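Local coordinates for oxysterol-binding protein homolog 3 (Saccharomyces cerevisiae, PDB 4INQ), which moves lipids between membranes through the cytosol, carrying each in the hydrophobic pocket of its OSBP-related domain, the part modelled here, and helps maintain sterol distribution in the cell, at residues T113-K118 against R213-V218; E142-R147 against V359-F364; F154-D159 against K188-G193. One frame throughout, in Å; residues are numbered along the deposited sequence.

Contact 1 of 3, residues T113-K118 against R213-V218; sequences TRTLRK and RYMEPV. With PIF ((2R)-3-{[(S)-hydroxy{[(1R,2R,3R,4R,5S,6R)-2,3,5,6-tetrahydroxy-4-(phosphonooxy)cyclohexyl]oxy}phosphoryl]oxy}propane-1,2-diyl dioctanoate), chain B.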
# COMPACT_ATOMS: atom_id res chain seq x y z
N THR A 113 0.90 -11.46 -12.47
CA THR A 113 -0.55 -11.50 -12.37
C THR A 113 -1.07 -10.33 -11.52
O THR A 113 -2.15 -9.78 -11.78
CB THR A 113 -1.03 -12.83 -11.72
OG1 THR A 113 -0.41 -13.93 -12.39
CG2 THR A 113 -2.55 -12.96 -11.82
N ARG A 114 -0.30 -9.93 -10.51
CA ARG A 114 -0.71 -8.85 -9.62
C ARG A 114 -0.88 -7.52 -10.38
O ARG A 114 -1.61 -6.63 -9.93
CB ARG A 114 0.31 -8.68 -8.49
CG ARG A 114 -0.14 -7.80 -7.33
CD ARG A 114 -1.32 -8.42 -6.56
NE ARG A 114 -2.02 -7.45 -5.72
CZ ARG A 114 -1.63 -7.04 -4.51
NH1 ARG A 114 -0.53 -7.51 -3.96
NH2 ARG A 114 -2.35 -6.14 -3.85
N THR A 115 -0.24 -7.39 -11.53
CA THR A 115 -0.33 -6.15 -12.29
C THR A 115 -1.52 -6.07 -13.26
O THR A 115 -1.71 -5.04 -13.93
CB THR A 115 0.96 -5.90 -13.10
OG1 THR A 115 1.04 -6.83 -14.18
CG2 THR A 115 2.18 -6.08 -12.21
N LEU A 116 -2.32 -7.13 -13.32
CA LEU A 116 -3.47 -7.18 -14.23
C LEU A 116 -4.75 -6.55 -13.70
O LEU A 116 -5.67 -6.28 -14.47
CB LEU A 116 -3.78 -8.63 -14.59
CG LEU A 116 -2.67 -9.43 -15.26
CD1 LEU A 116 -3.13 -10.86 -15.48
CD2 LEU A 116 -2.30 -8.76 -16.59
N ARG A 117 -4.81 -6.32 -12.39
CA ARG A 117 -5.99 -5.75 -11.78
C ARG A 117 -5.64 -4.70 -10.73
O ARG A 117 -4.49 -4.60 -10.29
CB ARG A 117 -6.84 -6.86 -11.15
CG ARG A 117 -7.31 -7.95 -12.13
CD ARG A 117 -8.15 -8.97 -11.38
NE ARG A 117 -8.75 -10.04 -12.19
CZ ARG A 117 -8.11 -11.12 -12.63
NH1 ARG A 117 -6.82 -11.31 -12.36
NH2 ARG A 117 -8.77 -12.03 -13.32
N LYS A 118 -6.63 -3.91 -10.32
CA LYS A 118 -6.40 -2.86 -9.33
C LYS A 118 -7.28 -3.04 -8.09
O LYS A 118 -8.26 -3.78 -8.12
CB LYS A 118 -6.68 -1.49 -9.94
CG LYS A 118 -8.15 -1.23 -10.17
CD LYS A 118 -8.39 0.14 -10.77
CE LYS A 118 -9.86 0.49 -10.77
NZ LYS A 118 -10.38 0.54 -9.37
N ARG A 213 1.36 -8.07 -19.46
CA ARG A 213 1.57 -6.87 -18.66
C ARG A 213 2.47 -7.11 -17.45
O ARG A 213 2.51 -8.21 -16.90
CB ARG A 213 0.23 -6.30 -18.19
CG ARG A 213 -0.60 -5.67 -19.30
CD ARG A 213 -2.07 -5.53 -18.91
NE ARG A 213 -2.26 -4.79 -17.67
CZ ARG A 213 -3.44 -4.51 -17.13
NH1 ARG A 213 -4.55 -4.92 -17.74
NH2 ARG A 213 -3.52 -3.84 -15.99
N TYR A 214 3.20 -6.07 -17.05
CA TYR A 214 4.07 -6.16 -15.89
C TYR A 214 4.53 -4.79 -15.44
O TYR A 214 4.37 -3.81 -16.16
CB TYR A 214 5.28 -7.06 -16.19
CG TYR A 214 6.34 -6.47 -17.08
CD1 TYR A 214 7.32 -5.63 -16.56
CD2 TYR A 214 6.39 -6.79 -18.43
CE1 TYR A 214 8.34 -5.13 -17.37
CE2 TYR A 214 7.41 -6.29 -19.26
CZ TYR A 214 8.38 -5.47 -18.71
OH TYR A 214 9.41 -5.00 -19.51
N MET A 215 5.06 -4.72 -14.22
CA MET A 215 5.53 -3.46 -13.66
C MET A 215 6.98 -3.58 -13.20
O MET A 215 7.41 -4.63 -12.72
CB MET A 215 4.67 -3.07 -12.46
CG MET A 215 3.32 -2.46 -12.80
SD MET A 215 2.23 -2.46 -11.35
CE MET A 215 3.19 -1.46 -10.20
N GLU A 216 7.72 -2.49 -13.34
CA GLU A 216 9.10 -2.46 -12.92
C GLU A 216 9.40 -1.04 -12.46
O GLU A 216 8.88 -0.07 -13.03
CB GLU A 216 10.02 -2.84 -14.09
CG GLU A 216 10.32 -1.70 -15.06
CD GLU A 216 10.94 -2.18 -16.36
OE1 GLU A 216 11.40 -1.32 -17.15
OE2 GLU A 216 10.97 -3.41 -16.61
N PRO A 217 10.22 -0.90 -11.42
CA PRO A 217 10.56 0.44 -10.92
C PRO A 217 11.53 1.12 -11.89
O PRO A 217 12.22 0.45 -12.66
CB PRO A 217 11.21 0.13 -9.57
CG PRO A 217 11.90 -1.17 -9.84
CD PRO A 217 10.87 -1.95 -10.62
N VAL A 218 11.57 2.45 -11.85
CA VAL A 218 12.46 3.21 -12.72
C VAL A 218 13.14 4.36 -12.00
O VAL A 218 12.70 4.78 -10.91
CB VAL A 218 11.71 3.77 -13.96
CG1 VAL A 218 11.09 2.63 -14.75
CG2 VAL A 218 10.65 4.76 -13.53
C1 PIF B . -14.90 4.83 -8.99
O1 PIF B . -13.74 3.99 -8.99
P1 PIF B . -13.19 3.17 -10.27
C2 PIF B . -14.74 6.01 -10.01
O2 PIF B . -13.59 6.81 -9.64
C3 PIF B . -16.04 6.89 -9.96
O3 PIF B . -15.94 7.99 -10.87
C4 PIF B . -16.28 7.43 -8.53
O4 PIF B . -17.49 8.19 -8.48
P4 PIF B . -17.64 9.76 -8.75
C5 PIF B . -16.39 6.28 -7.53
O5 PIF B . -16.60 6.80 -6.23
C6 PIF B . -15.12 5.40 -7.55
O6 PIF B . -15.28 4.36 -6.61
C7 PIF B . -11.29 4.28 -11.92
C8 PIF B . -9.82 4.82 -11.84
C9 PIF B . -8.87 3.90 -11.05
C10 PIF B . -6.86 4.34 -9.85
C11 PIF B . -5.77 3.25 -9.75
O11 PIF B . -14.14 3.00 -11.38
C12 PIF B . -5.10 3.22 -8.37
O12 PIF B . -12.71 1.74 -9.68
C13 PIF B . -3.94 2.22 -8.34
O13 PIF B . -11.75 3.83 -10.64
C14 PIF B . -3.15 2.31 -7.02
O14 PIF B . -9.38 5.07 -13.24
C15 PIF B . -1.75 1.72 -7.15
O15 PIF B . -7.56 4.49 -11.03
C16 PIF B . -0.72 2.43 -6.25
O16 PIF B . -7.11 5.06 -8.87
C17 PIF B . 0.52 2.91 -7.05
O17 PIF B . -8.43 7.12 -12.97
C18 PIF B . -8.46 6.05 -13.57
C19 PIF B . -7.46 5.84 -14.70
C20 PIF B . -6.12 5.37 -14.15
C21 PIF B . -5.78 3.94 -14.62
C22 PIF B . -4.72 3.36 -13.91
C23 PIF B . -4.72 2.06 -13.39
C24 PIF B . -3.69 1.48 -12.63
C25 PIF B . -3.96 0.12 -12.42
O41 PIF B . -18.61 10.36 -7.64
O42 PIF B . -18.13 9.96 -10.15
O43 PIF B . -16.19 10.44 -8.47
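Thr115 meets Met215 through its methyl because CG2 stands anti to the carbonyl carbon, beside the backbone N, while OG1 takes the position between N and C (chi1 71°). CG2 lies 3.7 Å from Met215 SD, the two side chains running antiparallel alongside one another. Thr115 OG1 also faces strand 214-225, 3.5 Å from Tyr214 CA, but its hydrogen bond goes to the carbonyl of Lys112, one helical turn earlier.

Arg213 bends at chi3 (56°), which brings its guanidinium beside the end of the 3-10 turn. Leu116 CA lies over one face of that group, toward the rim, and NH2 is 3.0 Å from Thr115 O, met obliquely. Further back, Leu116 CD2 rests 3.9 Å from Arg213 CB and 4.0 Å from Arg213 CD. An alanine here would keep CB but is likely to leave Leu116 CD2 without the outer methylenes it packs on, and the carbonyl oxygens of Thr115 and Leu116 without the positive charge beside them.

Lys118, past the turn, points into the lipid pocket: its NZ donates to O12 of the phosphatidylinositol 4-phosphate, a non-bridging phosphodiester oxygen, at 2.6 Å, and its CD lies 3.8 Å from C9 of the glycerol. Between the two segments themselves, the contact mixes apolar packing with a cation beside backbone oxygens. Arg213 NE, covered here, has no partner in the model, while NH2 sits by the Thr115 carbonyl; the arginine is probably held by its charge near carbonyl oxygens together with methylene packing.

Contact 2 of 3, residues E142-R147 against V359-F364; sequences EKVSHR and VEPKYF. With PIF ((2R)-3-{[(S)-hydroxy{[(1R,2R,3R,4R,5S,6R)-2,3,5,6-tetrahydroxy-4-(phosphonooxy)cyclohexyl]oxy}phosphoryl]oxy}propane-1,2-diyl dioctanoate), chain B.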
# COMPACT_ATOMS: atom_id res chain seq x y z
N GLU A 142 -7.48 5.71 6.61
CA GLU A 142 -8.78 6.27 6.24
C GLU A 142 -8.67 7.12 4.99
O GLU A 142 -7.65 7.77 4.76
CB GLU A 142 -9.31 7.11 7.42
CG GLU A 142 -10.60 7.90 7.17
CD GLU A 142 -11.17 8.54 8.45
OE1 GLU A 142 -10.38 9.00 9.30
OE2 GLU A 142 -12.42 8.60 8.60
N LYS A 143 -9.71 7.10 4.16
CA LYS A 143 -9.73 7.93 2.96
C LYS A 143 -10.18 9.32 3.44
O LYS A 143 -11.33 9.50 3.83
CB LYS A 143 -10.72 7.41 1.91
CG LYS A 143 -10.70 8.22 0.63
CD LYS A 143 -11.49 7.56 -0.50
CE LYS A 143 -11.26 8.30 -1.82
NZ LYS A 143 -12.11 7.78 -2.93
N VAL A 144 -9.27 10.28 3.42
CA VAL A 144 -9.58 11.62 3.91
C VAL A 144 -10.05 12.58 2.83
O VAL A 144 -10.43 13.72 3.12
CB VAL A 144 -8.37 12.22 4.67
CG1 VAL A 144 -8.11 11.39 5.92
CG2 VAL A 144 -7.13 12.22 3.78
N SER A 145 -10.02 12.14 1.58
CA SER A 145 -10.48 12.98 0.48
C SER A 145 -10.82 12.11 -0.72
O SER A 145 -10.19 11.09 -0.96
CB SER A 145 -9.40 14.00 0.10
OG SER A 145 -9.77 14.68 -1.08
N HIS A 146 -11.83 12.52 -1.47
CA HIS A 146 -12.25 11.78 -2.64
C HIS A 146 -11.67 12.38 -3.92
O HIS A 146 -11.23 11.66 -4.81
CB HIS A 146 -13.78 11.77 -2.74
CG HIS A 146 -14.31 10.91 -3.84
ND1 HIS A 146 -15.17 11.38 -4.81
CD2 HIS A 146 -14.12 9.59 -4.11
CE1 HIS A 146 -15.49 10.39 -5.63
NE2 HIS A 146 -14.87 9.29 -5.22
N ARG A 147 -11.68 13.71 -4.01
CA ARG A 147 -11.16 14.40 -5.18
C ARG A 147 -10.31 15.60 -4.77
O ARG A 147 -10.83 16.61 -4.29
CB ARG A 147 -12.33 14.86 -6.06
CG ARG A 147 -13.25 13.73 -6.48
CD ARG A 147 -12.77 13.08 -7.77
NE ARG A 147 -13.30 13.78 -8.93
CZ ARG A 147 -14.57 13.73 -9.31
NH1 ARG A 147 -15.45 13.00 -8.63
NH2 ARG A 147 -14.98 14.41 -10.38
N VAL A 359 -19.64 12.83 4.01
CA VAL A 359 -19.18 12.22 5.26
C VAL A 359 -17.75 12.65 5.51
O VAL A 359 -16.87 12.42 4.69
CB VAL A 359 -19.20 10.67 5.23
CG1 VAL A 359 -18.49 10.14 6.47
CG2 VAL A 359 -20.64 10.16 5.21
N GLU A 360 -17.50 13.26 6.67
CA GLU A 360 -16.17 13.74 6.98
C GLU A 360 -15.29 12.73 7.71
O GLU A 360 -15.75 12.04 8.61
CB GLU A 360 -16.27 15.01 7.82
CG GLU A 360 -17.38 15.94 7.39
CD GLU A 360 -17.15 17.36 7.84
OE1 GLU A 360 -16.38 18.07 7.17
OE2 GLU A 360 -17.73 17.77 8.87
N PRO A 361 -14.00 12.66 7.34
CA PRO A 361 -13.07 11.72 7.97
C PRO A 361 -13.07 11.95 9.48
O PRO A 361 -13.22 13.08 9.95
CB PRO A 361 -11.73 12.08 7.31
CG PRO A 361 -11.89 13.51 6.95
CD PRO A 361 -13.30 13.56 6.41
N LYS A 362 -12.89 10.87 10.24
CA LYS A 362 -12.94 10.96 11.69
C LYS A 362 -11.63 10.79 12.47
O LYS A 362 -11.49 11.37 13.54
CB LYS A 362 -13.93 9.91 12.21
CG LYS A 362 -15.32 9.94 11.58
CD LYS A 362 -16.14 11.14 12.04
CE LYS A 362 -17.62 10.97 11.68
NZ LYS A 362 -17.86 10.72 10.22
N TYR A 363 -10.68 10.03 11.95
CA TYR A 363 -9.45 9.76 12.70
C TYR A 363 -8.17 10.48 12.30
O TYR A 363 -7.11 10.25 12.89
CB TYR A 363 -9.21 8.25 12.73
CG TYR A 363 -10.51 7.51 12.93
CD1 TYR A 363 -11.29 7.74 14.07
CD2 TYR A 363 -11.02 6.67 11.95
CE1 TYR A 363 -12.54 7.16 14.22
CE2 TYR A 363 -12.27 6.08 12.08
CZ TYR A 363 -13.03 6.33 13.22
OH TYR A 363 -14.26 5.76 13.35
N PHE A 364 -8.26 11.35 11.31
CA PHE A 364 -7.12 12.13 10.83
C PHE A 364 -7.62 13.55 10.59
O PHE A 364 -8.77 13.75 10.23
CB PHE A 364 -6.58 11.55 9.53
CG PHE A 364 -5.95 10.18 9.67
CD1 PHE A 364 -4.59 10.05 9.93
CD2 PHE A 364 -6.72 9.03 9.54
CE1 PHE A 364 -4.00 8.78 10.05
CE2 PHE A 364 -6.14 7.76 9.65
CZ PHE A 364 -4.78 7.64 9.91
C1 PIF B . -14.90 4.83 -8.99
O1 PIF B . -13.74 3.99 -8.99
P1 PIF B . -13.19 3.17 -10.27
C2 PIF B . -14.74 6.01 -10.01
O2 PIF B . -13.59 6.81 -9.64
C3 PIF B . -16.04 6.89 -9.96
O3 PIF B . -15.94 7.99 -10.87
C4 PIF B . -16.28 7.43 -8.53
O4 PIF B . -17.49 8.19 -8.48
P4 PIF B . -17.64 9.76 -8.75
C5 PIF B . -16.39 6.28 -7.53
O5 PIF B . -16.60 6.80 -6.23
C6 PIF B . -15.12 5.40 -7.55
O6 PIF B . -15.28 4.36 -6.61
C7 PIF B . -11.29 4.28 -11.92
C8 PIF B . -9.82 4.82 -11.84
C9 PIF B . -8.87 3.90 -11.05
C10 PIF B . -6.86 4.34 -9.85
C11 PIF B . -5.77 3.25 -9.75
O11 PIF B . -14.14 3.00 -11.38
C12 PIF B . -5.10 3.22 -8.37
O12 PIF B . -12.71 1.74 -9.68
C13 PIF B . -3.94 2.22 -8.34
O13 PIF B . -11.75 3.83 -10.64
C14 PIF B . -3.15 2.31 -7.02
O14 PIF B . -9.38 5.07 -13.24
C15 PIF B . -1.75 1.72 -7.15
O15 PIF B . -7.56 4.49 -11.03
C16 PIF B . -0.72 2.43 -6.25
O16 PIF B . -7.11 5.06 -8.87
C17 PIF B . 0.52 2.91 -7.05
O17 PIF B . -8.43 7.12 -12.97
C18 PIF B . -8.46 6.05 -13.57
C19 PIF B . -7.46 5.84 -14.70
C20 PIF B . -6.12 5.37 -14.15
C21 PIF B . -5.78 3.94 -14.62
C22 PIF B . -4.72 3.36 -13.91
C23 PIF B . -4.72 2.06 -13.39
C24 PIF B . -3.69 1.48 -12.63
C25 PIF B . -3.96 0.12 -12.42
O41 PIF B . -18.61 10.36 -7.64
O42 PIF B . -18.13 9.96 -10.15
O43 PIF B . -16.19 10.44 -8.47
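Glu142 carries most of this contact, reaching from strand 137-145 to the loop that follows helix 335-354. Its CB sits against the Phe364 ring, 3.9 Å from CD2. CG is anti to the backbone N (chi1 174°) and the chain runs on extended, which delivers CD close to Pro361, 3.8 Å from its CB. At the tip the two oxygens divide the work between consecutive backbone amides. OE2 accepts from Lys362 N at 2.8 Å (N-H...O 166°), on its syn side though tilted somewhat out of the carboxylate plane; OE1 accepts from Tyr363 N at 2.9 Å (160°) on its syn lone pair. OE1 also lies at the edge of the Phe364 ring, in its plane, where the slightly positive ring hydrogens would suit a carboxylate.

Beside this polar grip, Val144 crosses both Pro361 and Phe364 at about a right angle, with CG1 3.9 Å from each CB. Trp372 of strand 371-374 packs on all three. Val144 and Ser145 together face Val150 in a classic beta bulge, and the chain then runs on to the lipid: His146 NE2 is hydrogen-bonded to inositol O5 at 3.2 Å, and Arg147 NH1 lies 2.7 Å from O43 of the 4-phosphate. Both residues belong to the phosphoinositide site.

Because two amides hold the buried carboxylate, its rotation is fixed and its charge is probably balanced in large part by N-H groups; Lys362 NZ turns instead to Glu360 O. Such paired donors would be expected to favour the ionised glutamate, and they tie the loop to the segment that leads to the headgroup-binding residues.

Contact 3 of 3, residues F154-D159 against K188-G193; sequences FAEHLD and KFKTTG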
# COMPACT_ATOMS: atom_id res chain seq x y z
N PHE A 154 -1.31 5.60 9.57
CA PHE A 154 -0.53 5.77 10.78
C PHE A 154 -0.27 4.38 11.39
O PHE A 154 -1.18 3.72 11.89
CB PHE A 154 -1.27 6.64 11.80
CG PHE A 154 -0.48 6.89 13.06
CD1 PHE A 154 0.78 7.48 12.99
CD2 PHE A 154 -0.98 6.51 14.30
CE1 PHE A 154 1.53 7.70 14.15
CE2 PHE A 154 -0.24 6.73 15.46
CZ PHE A 154 1.02 7.32 15.38
N ALA A 155 0.99 3.94 11.32
CA ALA A 155 1.36 2.64 11.85
C ALA A 155 2.12 2.78 13.17
O ALA A 155 2.96 3.67 13.32
CB ALA A 155 2.22 1.88 10.85
N GLU A 156 1.84 1.89 14.11
CA GLU A 156 2.50 1.96 15.41
C GLU A 156 3.09 0.66 15.90
O GLU A 156 2.49 -0.40 15.78
CB GLU A 156 1.54 2.47 16.47
CG GLU A 156 0.93 3.82 16.17
CD GLU A 156 0.06 4.29 17.31
OE1 GLU A 156 0.63 4.67 18.36
OE2 GLU A 156 -1.18 4.27 17.15
N HIS A 157 4.28 0.79 16.48
CA HIS A 157 5.03 -0.31 17.06
C HIS A 157 5.61 0.29 18.33
O HIS A 157 5.66 1.52 18.48
CB HIS A 157 6.15 -0.75 16.11
CG HIS A 157 6.98 -1.89 16.62
ND1 HIS A 157 7.95 -1.74 17.58
CD2 HIS A 157 6.98 -3.21 16.29
CE1 HIS A 157 8.52 -2.90 17.82
NE2 HIS A 157 7.96 -3.81 17.05
N LEU A 158 6.04 -0.56 19.25
CA LEU A 158 6.64 -0.11 20.50
C LEU A 158 7.86 0.77 20.26
O LEU A 158 8.07 1.77 20.95
CB LEU A 158 7.06 -1.33 21.33
CG LEU A 158 6.47 -1.53 22.73
CD1 LEU A 158 6.79 -2.94 23.20
CD2 LEU A 158 7.05 -0.50 23.70
N ASP A 159 8.66 0.41 19.25
CA ASP A 159 9.88 1.14 18.95
C ASP A 159 9.88 2.07 17.75
O ASP A 159 10.90 2.67 17.43
CB ASP A 159 11.03 0.14 18.83
CG ASP A 159 11.10 -0.81 20.00
OD1 ASP A 159 11.02 -0.32 21.16
OD2 ASP A 159 11.24 -2.03 19.77
N LYS A 188 9.60 7.26 12.18
CA LYS A 188 10.16 7.80 13.41
C LYS A 188 10.50 6.68 14.38
O LYS A 188 9.66 5.85 14.72
CB LYS A 188 9.17 8.76 14.07
CG LYS A 188 9.53 9.14 15.50
CD LYS A 188 8.39 9.88 16.19
CE LYS A 188 8.73 10.18 17.64
NZ LYS A 188 7.56 10.72 18.40
N PHE A 189 11.75 6.67 14.81
CA PHE A 189 12.25 5.71 15.79
C PHE A 189 11.77 6.19 17.16
O PHE A 189 12.16 7.27 17.60
CB PHE A 189 13.78 5.70 15.78
CG PHE A 189 14.39 4.82 14.72
CD1 PHE A 189 13.66 4.44 13.59
CD2 PHE A 189 15.70 4.37 14.85
CE1 PHE A 189 14.23 3.63 12.61
CE2 PHE A 189 16.28 3.56 13.88
CZ PHE A 189 15.55 3.19 12.76
N LYS A 190 10.93 5.42 17.83
CA LYS A 190 10.44 5.83 19.15
C LYS A 190 11.55 5.63 20.17
O LYS A 190 11.49 6.15 21.27
CB LYS A 190 9.22 5.01 19.57
CG LYS A 190 7.90 5.38 18.89
CD LYS A 190 6.79 4.56 19.54
CE LYS A 190 5.41 4.99 19.14
NZ LYS A 190 4.41 4.23 19.94
N THR A 191 12.56 4.85 19.78
CA THR A 191 13.68 4.58 20.67
C THR A 191 14.54 5.81 20.87
O THR A 191 14.87 6.15 21.99
CB THR A 191 14.57 3.45 20.11
OG1 THR A 191 14.98 3.79 18.78
CG2 THR A 191 13.82 2.13 20.09
N THR A 192 14.88 6.49 19.77
CA THR A 192 15.72 7.68 19.84
C THR A 192 15.12 8.93 19.20
O THR A 192 15.72 10.00 19.22
CB THR A 192 17.06 7.42 19.16
OG1 THR A 192 16.84 7.21 17.76
CG2 THR A 192 17.73 6.20 19.77
N GLY A 193 13.94 8.79 18.59
CA GLY A 193 13.31 9.93 17.96
C GLY A 193 13.89 10.31 16.60
O GLY A 193 13.52 11.34 16.03
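Glu156 is the first residue here to feel Lys190: its OE1 is 4.1 Å from Lys190 NZ, attracted but too far apart for a salt bridge, while OE2 is bridged to Arg138. At His157 both ring and backbone take part. The ring's ND1 accepts from Asp159 N at 2.8 Å, almost straight (176°) and in the plane of the imidazole, a bond that closes across the turn. Lys190, fully extended beyond CG, runs along that turn and brings NZ to 3.3 Å from His157 O, a weak hydrogen bond. Leu158 offers its carbonyl to the same chain, O lying 3.4 Å from Lys190 CD. At Asp159 the bond is backbone to backbone: Lys190 N donates to Asp159 O at 2.8 Å (144°), coming from well above the carbonyl plane. Asp159 CB also touches Thr191 CG2 at 3.7 Å.

All this lies at the surface, where the hairpin turn after strand 150-157 meets the chain just beyond strand 177-189. Strand 160-172 pairs with both of these strands, and Glu161, near its start, touches Lys190. The imidazole of His157 stacks on Trp160 and reaches Thr86, while Phe189 lies on Ala88, so helix 83-88 packs against the ends of both strands.

Contacts 1 and 2 are buried and contact 3 is a surface one; all three reach the same curled antiparallel strand system. Contacts 1 and 2 lie on opposite sides of the chain's centre, yet both touch the phosphoinositide: contact 1 through the lysine at its phosphodiester, contact 2 through residues at the inositol ring and 4-phosphate. Contact 1 mixes apolar packing with a cation beside backbone oxygens, contact 2 turns on a buried carboxylate gripped by amides, and contact 3, away from the ligand, relies on backbone carbonyls and a long lysine. Contacts 2 and 3 use neighbouring strands, 137-145 and 150-157, and meet where Phe364 CE1 packs 3.9 Å from Phe154 CB.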